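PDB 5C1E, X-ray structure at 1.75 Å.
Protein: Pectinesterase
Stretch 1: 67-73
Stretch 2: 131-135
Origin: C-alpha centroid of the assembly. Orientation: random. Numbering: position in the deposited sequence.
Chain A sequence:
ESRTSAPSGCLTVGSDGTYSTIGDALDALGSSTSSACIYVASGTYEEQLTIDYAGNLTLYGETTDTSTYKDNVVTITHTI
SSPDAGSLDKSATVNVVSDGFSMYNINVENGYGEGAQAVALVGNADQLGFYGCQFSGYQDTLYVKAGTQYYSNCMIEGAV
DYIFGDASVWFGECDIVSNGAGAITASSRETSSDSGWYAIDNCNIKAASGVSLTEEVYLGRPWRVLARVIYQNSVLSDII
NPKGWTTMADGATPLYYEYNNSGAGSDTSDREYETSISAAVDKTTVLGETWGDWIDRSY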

ATOM      1  N   SER A  67      -4.552  14.083  -8.737  1.00 16.88           N
ATOM      2  CA  SER A  67      -4.220  12.980  -9.644  1.00 17.89           C
ATOM      3  C   SER A  67      -2.863  12.319  -9.344  1.00 18.08           C
ATOM      4  O   SER A  67      -2.537  11.253  -9.901  1.00 18.04           O
ATOM      5  CB  SER A  67      -4.253  13.480 -11.100  1.00 18.76           C
ATOM      6  OG  SER A  67      -3.076  14.222 -11.405  1.00 19.10           O
ATOM      7  N   THR A  68      -2.082  12.927  -8.450  1.00 17.58           N
ATOM      8  CA  THR A  68      -0.766  12.434  -8.093  1.00 17.27           C
ATOM      9  C   THR A  68      -0.594  12.437  -6.572  1.00 16.71           C
ATOM     10  O   THR A  68      -1.369  13.069  -5.858  1.00 15.39           O
ATOM     11  CB  THR A  68       0.315  13.317  -8.763  1.00 17.94           C
ATOM     12  OG1 THR A  68       1.620  12.828  -8.450  1.00 18.38           O
ATOM     13  CG2 THR A  68       0.219  14.788  -8.309  1.00 18.27           C
ATOM     14  N   TYR A  69       0.416  11.714  -6.091  1.00 15.76           N
ATOM     15  CA  TYR A  69       0.882  11.820  -4.699  1.00 15.65           C
ATOM     16  C   TYR A  69       1.937  12.950  -4.519  1.00 16.44           C
ATOM     17  O   TYR A  69       2.244  13.377  -3.373  1.00 15.67           O
ATOM     18  CB  TYR A  69       1.500  10.496  -4.241  1.00 15.17           C
ATOM     19  CG  TYR A  69       2.744  10.104  -5.010  1.00 15.88           C
ATOM     20  CD1 TYR A  69       3.997  10.586  -4.638  1.00 15.82           C
ATOM     21  CD2 TYR A  69       2.682   9.202  -6.068  1.00 16.26           C
ATOM     22  CE1 TYR A  69       5.136  10.223  -5.333  1.00 16.55           C
ATOM     23  CE2 TYR A  69       3.823   8.836  -6.774  1.00 16.59           C
ATOM     24  CZ  TYR A  69       5.049   9.347  -6.395  1.00 16.58           C
ATOM     25  OH  TYR A  69       6.192   8.993  -7.082  1.00 17.71           O
ATOM     26  N   LYS A  70       2.479  13.432  -5.625  1.00 16.50           N
ATOM     27  CA  LYS A  70       3.691  14.274  -5.564  1.00 17.81           C
ATOM     28  C   LYS A  70       3.518  15.630  -4.887  1.00 16.64           C
ATOM     29  O   LYS A  70       4.502  16.216  -4.429  1.00 17.35           O
ATOM     30  CB  LYS A  70       4.298  14.435  -6.957  1.00 19.58           C
ATOM     31  CG  LYS A  70       5.003  13.151  -7.375  1.00 21.42           C
ATOM     32  CD  LYS A  70       5.465  13.117  -8.817  1.00 23.75           C
ATOM     33  CE  LYS A  70       6.227  11.823  -9.072  1.00 25.20           C
ATOM     34  NZ  LYS A  70       7.129  11.935 -10.246  1.00 27.71           N
ATOM     35  N   ASP A  71       2.295  16.133  -4.843  1.00 16.20           N
ATOM     36  CA  ASP A  71       1.992  17.434  -4.233  1.00 16.01           C
ATOM     37  C   ASP A  71       1.316  17.342  -2.868  1.00 15.75           C
ATOM     38  O   ASP A  71       0.806  18.356  -2.356  1.00 16.18           O
ATOM     39  CB  ASP A  71       1.115  18.266  -5.182  1.00 17.00           C
ATOM     40  CG  ASP A  71       1.788  18.524  -6.521  1.00 18.26           C
ATOM     41  OD1 ASP A  71       3.023  18.634  -6.552  1.00 19.53           O
ATOM     42  OD2 ASP A  71       1.094  18.591  -7.546  1.00 18.35           O
ATOM     43  N   ASN A  72       1.314  16.155  -2.251  1.00 15.02           N
ATOM     44  CA  ASN A  72       0.650  16.008  -0.961  1.00 14.95           C
ATOM     45  C   ASN A  72       1.328  16.935   0.061  1.00 15.18           C
ATOM     46  O   ASN A  72       2.566  17.103   0.061  1.00 15.74           O
ATOM     47  CB  ASN A  72       0.704  14.569  -0.457  1.00 14.85           C
ATOM     48  CG  ASN A  72      -0.117  13.602  -1.280  1.00 14.73           C
ATOM     49  OD1 ASN A  72      -0.865  13.983  -2.162  1.00 14.43           O
ATOM     50  ND2 ASN A  72       0.009  12.325  -0.959  1.00 15.01           N
ATOM     51  N   VAL A  73       0.515  17.550   0.914  1.00 15.25           N
ATOM     52  CA  VAL A  73       1.006  18.426   1.977  1.00 15.01           C
ATOM     53  C   VAL A  73       0.519  17.966   3.353  1.00 14.86           C
ATOM     54  O   VAL A  73       0.726  18.667   4.349  1.00 15.10           O
ATOM     55  CB  VAL A  73       0.609  19.904   1.741  1.00 15.60           C
ATOM     56  CG1 VAL A  73       1.470  20.509   0.640  1.00 15.77           C
ATOM     57  CG2 VAL A  73      -0.883  20.043   1.415  1.00 16.27           C
TER
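Stretch 2 (131-135) YGCQF

The firmest polar link between the two stretches is a hydrogen bond from the side-chain amide of N72 to the backbone of G132. ND2 of N72 lies 2.9 Å from O of G132, and with hydrogens placed the N-H...acceptor angle is 162°, so the bond is both short and nearly straight. N72 reaches this carbonyl with chi1 at -68° (m) and chi2 at -8°, its CA-to-CB bond pointing toward stretch 2. Its other terminal atom, OD1, is 3.4 Å from the same G132 O, but both are acceptors and no bond joins them.

The second polar link is weaker. NE2 of Q134 donates to O of Y69 over 3.2 Å, at an angle of 133° that marks the bond as weak. The Y69 carbonyl has another donor as well: N of N72 lies 3.1 Å from O of Y69, the backbone hydrogen bond that closes a type I beta turn from Y69 to N72. The intermediate residues fit that assignment, with phi/psi of -66/-23 at K70 and -105/13 at D71. From within the turn, N of K70 donates to OG1 of T68, the residue just ahead of it, at 3.0 Å and 168°, tying the T68 side chain to the entry of the turn. The turn thus presents Y69 and N72, both with CA-to-CB toward stretch 2, whereas the corresponding bonds of K70 and D71 point away.

G132 O also receives a CA-H...O contact from Y69: the CA of Y69 is 3.2 Å from O of G132, with an angle of 131° at the hydrogen. One carbonyl therefore meets both ends of the turn. The backbones come closest in this region, where the CA atoms of Y69 and G132 are 4.1 Å apart. G132 has phi/psi of 64/29, and the positive phi by itself favours glycine. Its lack of a side chain matters to the contact too, since an ideal CB would sit a tight 3.1 Å from O of T68.

Stretch 1 has no regular helix or strand. Stretch 2 passes from the G132 and C133 loop into a strand at Q134 and F135, so the contact is one of a turn against a loop and the start of a strand, without pairing of two strands across it.

Packing centres on Y69 and Q134. The Q134 CA-to-CB bond points sideways, but the end of its side chain comes nearer. With chi1 at -53° (m), CG of Q134 lies 3.7 Å from CD1 of Y69, in an oblique approach to the ring; chi2 of -173° (t) and chi3 of 46° then set the amide that donates to O of Y69. CB of Y69 lies 3.8 Å from O of C133, while the C133 CA-to-CB bond points away from stretch 1. Farther out, Y131 and F135 make no contact, and neither do S67 and V73. The interface is small, burying 253 Å² over both sides, and every pair of touching residues is at least 60 positions apart in sequence.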

ATOM      1  N   TYR A 131      -5.732   6.470  -3.080  1.00 15.77           N
ATOM      2  CA  TYR A 131      -5.547   7.227  -4.298  1.00 15.90           C
ATOM      3  C   TYR A 131      -4.578   8.368  -4.061  1.00 15.17           C
ATOM      4  O   TYR A 131      -4.835   9.248  -3.255  1.00 14.56           O
ATOM      5  CB  TYR A 131      -6.902   7.807  -4.732  1.00 16.55           C
ATOM      6  CG  TYR A 131      -7.982   6.759  -4.887  1.00 17.38           C
ATOM      7  CD1 TYR A 131      -8.147   6.086  -6.083  1.00 17.49           C
ATOM      8  CD2 TYR A 131      -8.815   6.429  -3.833  1.00 17.68           C
ATOM      9  CE1 TYR A 131      -9.134   5.121  -6.229  1.00 18.17           C
ATOM     10  CE2 TYR A 131      -9.795   5.462  -3.967  1.00 17.81           C
ATOM     11  CZ  TYR A 131      -9.945   4.816  -5.170  1.00 18.85           C
ATOM     12  OH  TYR A 131     -10.920   3.867  -5.319  1.00 19.59           O
ATOM     13  N   GLY A 132      -3.460   8.373  -4.768  1.00 15.49           N
ATOM     14  CA  GLY A 132      -2.519   9.468  -4.635  1.00 14.71           C
ATOM     15  C   GLY A 132      -1.896   9.590  -3.265  1.00 15.03           C
ATOM     16  O   GLY A 132      -1.523  10.694  -2.860  1.00 14.78           O
ATOM     17  N   CYS A 133      -1.750   8.469  -2.549  1.00 15.49           N
ATOM     18  CA  CYS A 133      -1.181   8.478  -1.201  1.00 15.48           C
ATOM     19  C   CYS A 133       0.294   8.057  -1.222  1.00 15.54           C
ATOM     20  O   CYS A 133       0.773   7.429  -2.170  1.00 15.21           O
ATOM     21  CB  CYS A 133      -1.962   7.519  -0.287  1.00 15.85           C
ATOM     22  SG  CYS A 133      -3.660   8.014   0.032  1.00 16.55           S
ATOM     23  N   GLN A 134       1.009   8.407  -0.166  1.00 15.97           N
ATOM     24  CA  GLN A 134       2.349   7.869   0.040  1.00 16.19           C
ATOM     25  C   GLN A 134       2.407   7.034   1.300  1.00 16.57           C
ATOM     26  O   GLN A 134       1.812   7.392   2.328  1.00 16.32           O
ATOM     27  CB  GLN A 134       3.391   8.982   0.133  1.00 17.31           C
ATOM     28  CG  GLN A 134       3.378   9.961  -1.037  1.00 19.20           C
ATOM     29  CD  GLN A 134       4.539  10.940  -0.982  1.00 23.21           C
ATOM     30  OE1 GLN A 134       5.688  10.527  -0.745  1.00 25.34           O
ATOM     31  NE2 GLN A 134       4.268  12.245  -1.235  1.00 21.92           N
ATOM     32  N   PHE A 135       3.178   5.951   1.229  1.00 15.43           N
ATOM     33  CA  PHE A 135       3.411   5.102   2.367  1.00 15.74           C
ATOM     34  C   PHE A 135       4.902   4.861   2.456  1.00 15.10           C
ATOM     35  O   PHE A 135       5.500   4.311   1.525  1.00 15.17           O
ATOM     36  CB  PHE A 135       2.649   3.778   2.236  1.00 16.00           C
ATOM     37  CG  PHE A 135       1.223   3.945   1.849  1.00 16.35           C
ATOM     38  CD1 PHE A 135       0.256   4.104   2.825  1.00 17.11           C
ATOM     39  CD2 PHE A 135       0.841   3.929   0.525  1.00 16.94           C
ATOM     40  CE1 PHE A 135      -1.070   4.266   2.483  1.00 16.50           C
ATOM     41  CE2 PHE A 135      -0.489   4.077   0.179  1.00 17.02           C
ATOM     42  CZ  PHE A 135      -1.438   4.252   1.163  1.00 16.98           C
TER